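Local coordinates for protein beta-glucuronidase (Dictyoglomus thermophilum, PDB 6XXW) that probably hydrolyses beta-D-glucuronides, releasing glucuronic acid, as a tetrameric glycoside hydrolase of family 2, at residues A[77-82]-A[134-139]; A[145-150]-A[381-386]; A[182-187]-A[344-349]; A[363-368]-A[389-394]. All coordinates share one frame; numbering follows the deposited sequence.

Interaction 1. Residues A[77-82]-A[134-139]; sequences KKSFFI and ENIIEI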
# COMPACT_ATOMS: atom_id res chain seq x y z
N LYS A 77 23.67 30.11 8.75
CA LYS A 77 24.89 30.63 9.37
C LYS A 77 25.86 29.50 9.66
O LYS A 77 25.46 28.43 10.12
CB LYS A 77 24.57 31.36 10.69
CG LYS A 77 25.81 31.90 11.41
CD LYS A 77 25.43 32.81 12.56
CE LYS A 77 26.12 32.41 13.85
NZ LYS A 77 25.57 33.14 15.03
N LYS A 78 27.16 29.77 9.45
CA LYS A 78 28.19 28.77 9.70
C LYS A 78 29.53 29.45 9.90
O LYS A 78 29.83 30.46 9.26
CB LYS A 78 28.31 27.76 8.54
CG LYS A 78 29.13 26.52 8.89
CD LYS A 78 29.04 25.45 7.83
CE LYS A 78 29.36 24.09 8.43
NZ LYS A 78 29.91 23.15 7.41
N SER A 79 30.34 28.87 10.78
CA SER A 79 31.72 29.31 11.00
C SER A 79 32.67 28.54 10.10
O SER A 79 32.48 27.35 9.83
CB SER A 79 32.14 29.09 12.46
OG SER A 79 31.40 29.90 13.34
N PHE A 80 33.72 29.22 9.66
CA PHE A 80 34.76 28.56 8.89
C PHE A 80 36.08 29.28 9.15
O PHE A 80 36.10 30.46 9.52
CB PHE A 80 34.43 28.50 7.40
CG PHE A 80 34.38 29.84 6.72
CD1 PHE A 80 33.23 30.63 6.81
CD2 PHE A 80 35.45 30.31 5.99
CE1 PHE A 80 33.17 31.87 6.18
CE2 PHE A 80 35.41 31.55 5.37
CZ PHE A 80 34.25 32.33 5.46
N PHE A 81 37.17 28.55 8.95
CA PHE A 81 38.51 29.05 9.21
C PHE A 81 39.24 29.14 7.88
O PHE A 81 39.17 28.22 7.06
CB PHE A 81 39.26 28.13 10.18
CG PHE A 81 38.69 28.13 11.57
CD1 PHE A 81 37.58 27.34 11.88
CD2 PHE A 81 39.24 28.93 12.56
CE1 PHE A 81 37.04 27.36 13.16
CE2 PHE A 81 38.70 28.95 13.83
CZ PHE A 81 37.60 28.16 14.13
N ILE A 82 39.91 30.26 7.64
CA ILE A 82 40.71 30.47 6.44
C ILE A 82 42.18 30.29 6.82
O ILE A 82 42.62 30.92 7.79
CB ILE A 82 40.49 31.87 5.83
CG1 ILE A 82 39.05 32.01 5.30
CG2 ILE A 82 41.53 32.14 4.73
CD1 ILE A 82 38.82 31.34 3.97
N GLU A 134 38.71 32.51 12.80
CA GLU A 134 37.32 32.18 12.55
C GLU A 134 36.65 33.23 11.66
O GLU A 134 36.91 34.43 11.78
CB GLU A 134 36.55 32.06 13.87
CG GLU A 134 35.15 31.47 13.71
CD GLU A 134 34.28 31.69 14.94
OE1 GLU A 134 34.61 32.60 15.74
OE2 GLU A 134 33.27 30.97 15.09
N ASN A 135 35.79 32.76 10.77
CA ASN A 135 34.96 33.62 9.93
C ASN A 135 33.53 33.13 10.04
O ASN A 135 33.27 31.99 10.43
CB ASN A 135 35.43 33.59 8.48
CG ASN A 135 36.83 34.16 8.32
OD1 ASN A 135 37.00 35.29 7.87
ND2 ASN A 135 37.83 33.37 8.70
N ILE A 136 32.59 34.01 9.70
CA ILE A 136 31.16 33.69 9.72
C ILE A 136 30.59 33.95 8.33
O ILE A 136 30.72 35.06 7.81
CB ILE A 136 30.41 34.52 10.78
CG1 ILE A 136 31.02 34.33 12.17
CG2 ILE A 136 28.91 34.21 10.75
CD1 ILE A 136 31.03 32.90 12.63
N ILE A 137 29.97 32.93 7.74
CA ILE A 137 29.19 33.12 6.53
C ILE A 137 27.71 33.08 6.89
O ILE A 137 27.27 32.24 7.69
CB ILE A 137 29.52 32.07 5.45
CG1 ILE A 137 28.54 32.23 4.28
CG2 ILE A 137 29.47 30.66 6.04
CD1 ILE A 137 28.95 31.49 3.03
N GLU A 138 26.95 34.00 6.33
CA GLU A 138 25.50 33.97 6.47
C GLU A 138 24.88 34.10 5.09
O GLU A 138 25.33 34.90 4.27
CB GLU A 138 25.01 35.08 7.40
CG GLU A 138 25.49 34.90 8.84
CD GLU A 138 25.15 36.07 9.72
OE1 GLU A 138 24.15 35.97 10.46
OE2 GLU A 138 25.88 37.09 9.66
N ILE A 139 23.87 33.28 4.83
CA ILE A 139 23.19 33.27 3.54
C ILE A 139 21.71 33.48 3.79
O ILE A 139 21.09 32.69 4.52
CB ILE A 139 23.45 31.98 2.75
CG1 ILE A 139 24.95 31.86 2.44
CG2 ILE A 139 22.61 31.97 1.45
CD1 ILE A 139 25.41 30.53 1.87

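Interaction 2. Residues A[145-150]-A[381-386]; sequences LTWDVL and GRVDGK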
# COMPACT_ATOMS: atom_id res chain seq x y z
N LEU A 145 7.82 34.20 -4.54
CA LEU A 145 7.82 34.33 -5.99
C LEU A 145 7.20 35.66 -6.42
O LEU A 145 6.38 36.26 -5.71
CB LEU A 145 7.05 33.18 -6.62
CG LEU A 145 7.60 31.78 -6.33
CD1 LEU A 145 6.54 30.71 -6.59
CD2 LEU A 145 8.84 31.53 -7.17
N THR A 146 7.62 36.13 -7.60
CA THR A 146 7.04 37.30 -8.25
C THR A 146 6.85 36.99 -9.73
O THR A 146 7.31 35.97 -10.24
CB THR A 146 7.91 38.55 -8.11
OG1 THR A 146 9.06 38.41 -8.96
CG2 THR A 146 8.36 38.75 -6.67
N TRP A 147 6.19 37.91 -10.45
CA TRP A 147 6.01 37.67 -11.87
C TRP A 147 7.26 37.96 -12.70
O TRP A 147 7.25 37.67 -13.90
CB TRP A 147 4.83 38.48 -12.42
CG TRP A 147 3.54 37.75 -12.19
CD1 TRP A 147 2.60 38.03 -11.25
CD2 TRP A 147 3.08 36.59 -12.89
NE1 TRP A 147 1.57 37.13 -11.32
CE2 TRP A 147 1.84 36.23 -12.31
CE3 TRP A 147 3.58 35.82 -13.95
CZ2 TRP A 147 1.10 35.14 -12.76
CZ3 TRP A 147 2.84 34.74 -14.39
CH2 TRP A 147 1.61 34.41 -13.80
N ASP A 148 8.33 38.50 -12.12
CA ASP A 148 9.54 38.70 -12.91
C ASP A 148 10.71 37.83 -12.45
O ASP A 148 11.85 38.12 -12.79
CB ASP A 148 9.97 40.17 -12.93
CG ASP A 148 9.95 40.80 -11.58
OD1 ASP A 148 10.15 40.08 -10.58
OD2 ASP A 148 9.74 42.03 -11.52
N VAL A 149 10.44 36.78 -11.69
CA VAL A 149 11.42 35.72 -11.49
C VAL A 149 10.87 34.48 -12.19
O VAL A 149 9.67 34.37 -12.42
CB VAL A 149 11.72 35.44 -10.00
CG1 VAL A 149 10.62 34.57 -9.40
CG2 VAL A 149 13.10 34.78 -9.82
N LEU A 150 11.77 33.56 -12.55
CA LEU A 150 11.39 32.30 -13.17
C LEU A 150 11.77 31.14 -12.26
O LEU A 150 12.93 31.03 -11.86
CB LEU A 150 12.06 32.11 -14.54
CG LEU A 150 11.64 33.10 -15.64
CD1 LEU A 150 12.55 32.96 -16.83
CD2 LEU A 150 10.18 32.88 -16.05
N GLY A 381 1.65 43.55 -15.83
CA GLY A 381 1.23 43.00 -14.57
C GLY A 381 1.70 41.58 -14.34
O GLY A 381 1.89 41.17 -13.18
N ARG A 382 1.92 40.82 -15.41
CA ARG A 382 2.44 39.46 -15.26
C ARG A 382 3.76 39.30 -16.00
O ARG A 382 4.76 39.92 -15.62
CB ARG A 382 1.38 38.46 -15.72
CG ARG A 382 0.18 38.46 -14.78
CD ARG A 382 -0.88 37.45 -15.14
NE ARG A 382 -1.94 37.43 -14.14
CZ ARG A 382 -3.24 37.29 -14.42
NH1 ARG A 382 -3.64 37.16 -15.68
NH2 ARG A 382 -4.13 37.28 -13.44
N VAL A 383 3.79 38.49 -17.05
CA VAL A 383 5.02 38.28 -17.82
C VAL A 383 5.22 39.47 -18.75
O VAL A 383 4.46 39.66 -19.71
CB VAL A 383 4.97 36.96 -18.60
CG1 VAL A 383 6.21 36.81 -19.46
CG2 VAL A 383 4.81 35.77 -17.63
N ASP A 384 6.25 40.26 -18.49
CA ASP A 384 6.48 41.53 -19.19
C ASP A 384 7.96 41.68 -19.51
O ASP A 384 8.73 40.71 -19.49
CB ASP A 384 5.93 42.70 -18.36
CG ASP A 384 6.65 42.85 -17.02
OD1 ASP A 384 7.63 42.13 -16.74
OD2 ASP A 384 6.22 43.72 -16.23
N GLY A 385 8.38 42.92 -19.76
CA GLY A 385 9.78 43.19 -20.10
C GLY A 385 10.76 42.84 -18.99
O GLY A 385 11.89 42.44 -19.26
N LYS A 386 10.35 43.01 -17.73
CA LYS A 386 11.21 42.62 -16.61
C LYS A 386 11.43 41.11 -16.59
O LYS A 386 12.55 40.65 -16.36
CB LYS A 386 10.61 43.10 -15.29
CG LYS A 386 10.30 44.60 -15.24
CD LYS A 386 9.90 45.08 -13.84
CE LYS A 386 8.64 44.41 -13.31
NZ LYS A 386 7.41 44.72 -14.11

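Interaction 3. Residues A[182-187]-A[344-349]; sequences IHRPVV and YSEEIL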
# COMPACT_ATOMS: atom_id res chain seq x y z
N ILE A 182 19.07 26.07 0.52
CA ILE A 182 20.31 25.99 -0.24
C ILE A 182 20.38 24.58 -0.80
O ILE A 182 20.72 23.62 -0.09
CB ILE A 182 21.54 26.31 0.62
CG1 ILE A 182 21.43 27.72 1.22
CG2 ILE A 182 22.81 26.22 -0.24
CD1 ILE A 182 22.46 28.00 2.30
N HIS A 183 20.11 24.45 -2.10
CA HIS A 183 19.87 23.16 -2.73
C HIS A 183 21.13 22.51 -3.28
O HIS A 183 21.12 21.31 -3.57
CB HIS A 183 18.84 23.32 -3.85
CG HIS A 183 17.46 23.62 -3.35
ND1 HIS A 183 16.50 24.23 -4.13
CD2 HIS A 183 16.86 23.36 -2.16
CE1 HIS A 183 15.38 24.35 -3.44
NE2 HIS A 183 15.57 23.82 -2.25
N ARG A 184 22.22 23.25 -3.43
CA ARG A 184 23.45 22.71 -3.97
C ARG A 184 24.61 23.22 -3.13
O ARG A 184 24.47 24.21 -2.40
CB ARG A 184 23.61 23.08 -5.46
CG ARG A 184 22.45 22.50 -6.30
CD ARG A 184 22.49 22.90 -7.76
NE ARG A 184 21.21 22.60 -8.39
CZ ARG A 184 20.76 23.20 -9.49
NH1 ARG A 184 21.50 24.13 -10.09
NH2 ARG A 184 19.58 22.87 -10.00
N PRO A 185 25.77 22.55 -3.20
CA PRO A 185 26.82 22.80 -2.21
C PRO A 185 27.33 24.24 -2.20
O PRO A 185 27.42 24.90 -3.23
CB PRO A 185 27.93 21.83 -2.63
CG PRO A 185 27.17 20.67 -3.22
CD PRO A 185 26.05 21.33 -3.99
N VAL A 186 27.63 24.71 -0.99
CA VAL A 186 28.37 25.95 -0.78
C VAL A 186 29.83 25.58 -0.62
O VAL A 186 30.18 24.72 0.20
CB VAL A 186 27.87 26.67 0.48
CG1 VAL A 186 28.64 27.97 0.68
CG2 VAL A 186 26.34 26.93 0.41
N VAL A 187 30.71 26.19 -1.42
CA VAL A 187 32.13 25.87 -1.32
C VAL A 187 32.95 27.15 -1.41
O VAL A 187 32.51 28.17 -1.95
CB VAL A 187 32.59 24.86 -2.40
CG1 VAL A 187 31.65 23.64 -2.47
CG2 VAL A 187 32.68 25.54 -3.75
N TYR A 344 19.62 21.68 -13.93
CA TYR A 344 19.95 20.81 -12.82
C TYR A 344 21.35 21.16 -12.29
O TYR A 344 22.05 22.03 -12.80
CB TYR A 344 19.86 19.34 -13.22
CG TYR A 344 18.45 18.81 -13.43
CD1 TYR A 344 17.33 19.62 -13.25
CD2 TYR A 344 18.24 17.47 -13.81
CE1 TYR A 344 16.02 19.12 -13.47
CE2 TYR A 344 16.96 16.97 -14.02
CZ TYR A 344 15.85 17.80 -13.85
OH TYR A 344 14.60 17.26 -14.07
N SER A 345 21.74 20.48 -11.22
CA SER A 345 23.08 20.65 -10.69
C SER A 345 24.11 20.24 -11.74
O SER A 345 23.88 19.32 -12.54
CB SER A 345 23.26 19.80 -9.43
OG SER A 345 23.20 18.43 -9.77
N GLU A 346 25.26 20.93 -11.72
CA GLU A 346 26.37 20.56 -12.59
C GLU A 346 26.77 19.11 -12.39
O GLU A 346 27.14 18.42 -13.35
CB GLU A 346 27.57 21.48 -12.32
CG GLU A 346 27.22 22.97 -12.37
CD GLU A 346 27.11 23.65 -11.00
OE1 GLU A 346 26.24 23.24 -10.18
OE2 GLU A 346 27.88 24.61 -10.76
N GLU A 347 26.69 18.63 -11.14
CA GLU A 347 27.00 17.25 -10.82
C GLU A 347 26.23 16.28 -11.71
O GLU A 347 26.78 15.30 -12.21
CB GLU A 347 26.69 16.99 -9.34
CG GLU A 347 27.74 17.53 -8.35
CD GLU A 347 27.58 19.02 -8.00
OE1 GLU A 347 26.67 19.69 -8.54
OE2 GLU A 347 28.39 19.51 -7.18
N ILE A 348 24.94 16.56 -11.95
CA ILE A 348 24.16 15.64 -12.78
C ILE A 348 24.66 15.65 -14.23
O ILE A 348 24.68 14.61 -14.90
CB ILE A 348 22.66 15.98 -12.67
CG1 ILE A 348 22.12 15.41 -11.36
CG2 ILE A 348 21.88 15.42 -13.88
CD1 ILE A 348 20.68 15.85 -11.07
N LEU A 349 25.11 16.81 -14.73
CA LEU A 349 25.61 16.86 -16.11
C LEU A 349 26.96 16.15 -16.25
O LEU A 349 27.21 15.50 -17.27
CB LEU A 349 25.71 18.31 -16.59
CG LEU A 349 24.37 19.03 -16.70
CD1 LEU A 349 24.55 20.37 -17.36
CD2 LEU A 349 23.38 18.20 -17.50
O HOH W 1 24.45 24.84 -9.85

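Interaction 4. Residues A[363-368]-A[389-394]; sequences APAVGL and EHHLEI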
# COMPACT_ATOMS: atom_id res chain seq x y z
N ALA A 363 15.40 25.90 -19.37
CA ALA A 363 15.31 27.09 -18.55
C ALA A 363 14.06 27.04 -17.67
O ALA A 363 13.07 26.40 -18.02
CB ALA A 363 15.28 28.34 -19.44
N PRO A 364 14.07 27.76 -16.54
CA PRO A 364 12.96 27.64 -15.58
C PRO A 364 11.70 28.40 -15.94
O PRO A 364 10.96 28.83 -15.03
CB PRO A 364 13.57 28.20 -14.27
CG PRO A 364 14.95 28.62 -14.59
CD PRO A 364 15.11 28.68 -16.06
N ALA A 365 11.42 28.58 -17.23
CA ALA A 365 10.23 29.29 -17.69
C ALA A 365 9.03 28.33 -17.75
O ALA A 365 8.49 27.99 -18.80
CB ALA A 365 10.48 29.95 -19.05
N VAL A 366 8.63 27.90 -16.56
CA VAL A 366 7.49 27.01 -16.37
C VAL A 366 6.52 27.74 -15.45
O VAL A 366 6.93 28.52 -14.58
CB VAL A 366 7.94 25.65 -15.78
CG1 VAL A 366 8.70 25.84 -14.46
CG2 VAL A 366 6.74 24.68 -15.61
N GLY A 367 5.23 27.50 -15.66
CA GLY A 367 4.22 28.24 -14.93
C GLY A 367 3.75 29.50 -15.61
O GLY A 367 3.00 30.27 -14.99
N LEU A 368 4.17 29.74 -16.85
CA LEU A 368 3.74 30.92 -17.61
C LEU A 368 2.41 30.62 -18.30
O LEU A 368 2.25 30.71 -19.52
CB LEU A 368 4.81 31.33 -18.60
CG LEU A 368 6.00 32.12 -18.04
CD1 LEU A 368 6.90 31.24 -17.20
CD2 LEU A 368 6.81 32.74 -19.20
N GLU A 389 13.79 40.24 -19.45
CA GLU A 389 15.16 40.56 -19.07
C GLU A 389 15.78 39.46 -18.21
O GLU A 389 16.92 39.05 -18.43
CB GLU A 389 15.19 41.90 -18.33
CG GLU A 389 16.56 42.54 -18.23
CD GLU A 389 16.98 43.21 -19.52
OE1 GLU A 389 16.21 43.14 -20.51
OE2 GLU A 389 18.07 43.83 -19.55
N HIS A 390 15.03 38.97 -17.22
CA HIS A 390 15.53 37.88 -16.38
C HIS A 390 15.74 36.61 -17.19
O HIS A 390 16.76 35.92 -17.03
CB HIS A 390 14.55 37.62 -15.22
CG HIS A 390 14.97 36.50 -14.32
ND1 HIS A 390 16.12 36.55 -13.56
CD2 HIS A 390 14.38 35.31 -14.03
CE1 HIS A 390 16.23 35.43 -12.86
NE2 HIS A 390 15.19 34.66 -13.13
N HIS A 391 14.78 36.28 -18.05
CA HIS A 391 14.90 35.08 -18.89
C HIS A 391 16.16 35.14 -19.75
O HIS A 391 16.89 34.14 -19.87
CB HIS A 391 13.64 34.96 -19.74
CG HIS A 391 13.37 33.57 -20.27
ND1 HIS A 391 12.11 33.17 -20.66
CD2 HIS A 391 14.19 32.52 -20.50
CE1 HIS A 391 12.16 31.93 -21.10
NE2 HIS A 391 13.41 31.50 -21.00
N LEU A 392 16.44 36.30 -20.35
CA LEU A 392 17.64 36.44 -21.17
C LEU A 392 18.91 36.29 -20.35
O LEU A 392 19.88 35.68 -20.79
CB LEU A 392 17.63 37.78 -21.90
CG LEU A 392 16.48 38.00 -22.89
CD1 LEU A 392 16.38 39.48 -23.30
CD2 LEU A 392 16.59 37.08 -24.11
N GLU A 393 18.93 36.88 -19.15
CA GLU A 393 20.09 36.70 -18.28
C GLU A 393 20.24 35.23 -17.88
O GLU A 393 21.37 34.72 -17.78
CB GLU A 393 19.98 37.60 -17.05
CG GLU A 393 19.91 39.08 -17.42
CD GLU A 393 19.97 40.02 -16.22
OE1 GLU A 393 18.97 40.12 -15.48
OE2 GLU A 393 21.02 40.68 -16.03
N ILE A 394 19.12 34.54 -17.66
CA ILE A 394 19.17 33.12 -17.31
C ILE A 394 19.82 32.31 -18.43
O ILE A 394 20.69 31.47 -18.18
CB ILE A 394 17.75 32.60 -17.00
CG1 ILE A 394 17.28 33.10 -15.63
CG2 ILE A 394 17.71 31.06 -17.09
CD1 ILE A 394 18.26 32.86 -14.52

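Interaction 1. Residues A[77-82]-A[134-139]
Strands 77-81 and 134-139 run antiparallel, their short axes 4.5 Å apart at closest approach and 145° between their directions. Lys78 pairs with Ile137 and Phe80 with Asn135 at hydrogen-bonded positions, while Lys77 with Glu138, Ser79 with Ile136 and Phe81 with Glu134 form the non-hydrogen-bonded pairs. Ile137 N donates to Lys78 O at 2.9 Å with a nearly straight N-H...O angle of 164°. Phe80 O is gripped twice, by Asn135 N at 2.6 Å and weakly by Asn135 ND2.

The pair lies in the antiparallel sheet system of the sugar-binding domain, the jelly-roll module of family 2 hydrolases. On the face carrying Phe80 and Ile137, Phe80 has CG between its backbone N and carbonyl carbon (chi1 65°), which swings the ring across to the partner strand. Asn135 CB sits over one ring face, 3.6 Å from the centroid of Phe80, and Phe80 CE1 packs on Ile137 CB at 3.7 Å. The Asn135 carboxamide is also anchored through OD1 to Asn130 N and Asn107 ND2. On the other face, Ser79 OG donates to Glu134 OE2 at 2.8 Å, meeting it on the anti side and out of the carboxylate plane. Glu134 CA lies off-centre over the Phe81 ring, 4.1 Å from its centroid, and Lys77 runs alongside Glu138, aliphatic carbons in contact.

The chemistry thus differs by face: Phe80, Asn135 and Ile137 are buried on the first, from which Lys78 leads away to bond Leu35 O, whereas the second is mixed, the Ser79-Glu134 bond and the Lys77 and Glu138 chains lying beside Ile136 and Phe81.

Interaction 2. Residues A[145-150]-A[381-386]
An aromatic-on-aliphatic contact between two domains joins Trp147, in a loop of the sugar-binding domain, to Arg382, just before helix 385-402 of the TIM-barrel domain. The Arg382 side chain lies along the indole: its CG stands over one face, 3.9 Å from the centroid of the Trp147 five-membered ring and 16° off the normal, a CH-pi contact. Extended from CG to NE, the Arg382 chain carries CD to 3.9 Å from Trp147 CZ2. Beyond it the guanidinium is tied to Lys376 O and, by a salt bridge, to Glu375, while Trp147 NE1 is bonded to Glu154. Val383 CG2 adds a methyl 3.9 Å from Trp147 CE3.

Trp147 and Asp148 are the central residues of a type I beta turn, which presents both side chains to the barrel domain. Replacing the indole with an alanine here would probably leave the Arg382 methylenes without their platform and open a gap beside Val383. On the barrel side Asp384 is the N-cap of helix 385-402: OD1 weakly accepts from Lys386 N, while OD2 uses its syn lone pair to hold Lys386 NZ at 2.6 Å in a salt bridge. With NZ held there, Asp148 OD2 meets the bent Lys386 chain at CE, 3.2 Å away.

Interaction 3. Residues A[182-187]-A[344-349]
Arg184 and Ser345 carry most of this buried contact, with Tyr344 contributing mainly its backbone. The Arg184 guanidinium lies flat against the peptide bond joining Tyr344 to Ser345: Ser345 N stands 3.3 Å above the guanidinium plane near its centre, and Tyr344 C lies over the same face toward the rim. No direct hydrogen bond crosses between the segments, so this is stacking of two planar groups. The Arg184 chain reaches the peptide by extending from CG to NE (chi3 -166°), and on the way its CD touches Ser345 CB at 3.6 Å.

With the guanidinium face against the peptide, NH1 and NH2 bond to partners outside the two segments. NH2 makes a salt bridge with Glu308 and a hydrogen bond to Pro343 O; Arg184 NH1 bonds to Phe118 O and, at 3.0 Å, to a water that lies in the guanidinium plane. Glu308 also accepts from Ser345 N, so one carboxylate secures both stacked groups.

Arg184 marks the corner between strands 181-183 and 185-191 of the sugar-binding domain, and Ser345 is the N-cap of helix 346-355 in the TIM-barrel domain, so the stack joins the two domains at a helix start. Ser345 OG, between its backbone N and carbonyl carbon (chi1 66°), accepts a weak capping bond from Ile348 N at 3.4 Å. A leucine in place of Arg184 would probably leave Glu308 without its cationic mate and strip the Tyr344-Ser345 peptide of the flat group stacked on it. Beside the stack, Pro185 CG comes to 4.3 Å from Glu347 OE2, whose hydrogen-bond partner is Tyr23.

Interaction 4. Residues A[363-368]-A[389-394]
His391 reaches from its helix to the loop 363-368 and meets two alanine methyls. Its CG is turned anti to the backbone N (chi1 -159°), carrying the imidazole off the helix so that CE1 comes to 3.3 Å from Ala365 CB, while NE2 lies 4.0 Å from Ala363 CB. Both methyls approach the ring obliquely. The imidazole is fixed in rotation by partners beyond the loop: ND1 is hydrogen-bonded to the Tyr427 hydroxyl and NE2, weakly, to Val413 O, so both ring nitrogens are satisfied in a buried setting.

In the TIM barrel the loop follows strand 358-362, and helix 385-402 is the next long helix, packed outside the parallel strands; the contact therefore lies within a beta-alpha unit of the barrel. Ala365 is the centre of an inverse gamma turn, and this tight bend sets its methyl toward the helix, where Ala363 also points.

Three residues on from His391, nearly one turn, Ile394 supplies the second point of contact. Its CG2 branch, rather than CG1, faces the loop and packs on Pro364 CD at 3.7 Å, the two side chains crossing at a slant. CG1 of Ile394, with chi1 -74°, instead lies over one face of the His390 ring, 3.6 Å above its plane.

Overall arrangement
Interactions 2 and 3 are two separate joints between the sugar-binding and TIM-barrel domains, their centres 25 Å apart; interactions 1 and 4 lie within one domain each. Interactions 1 and 3 reach the same antiparallel sheet; their centres are 20 Å apart, yet they touch: Ile139 CD1 is 3.9 Å from Ile182 CD1. Interactions 2 and 4 share helix 385-402, with centres 9 Å apart, and Leu150 CD1 packs 3.6 Å from His391 CG, so the loop 145-150 of the sugar-binding domain packs on the same barrel helix. Interactions 3 and 4 stay about 8 Å apart at their nearest atoms. A Tris molecule, probably from crystallisation, lies near the Glu138 side chain.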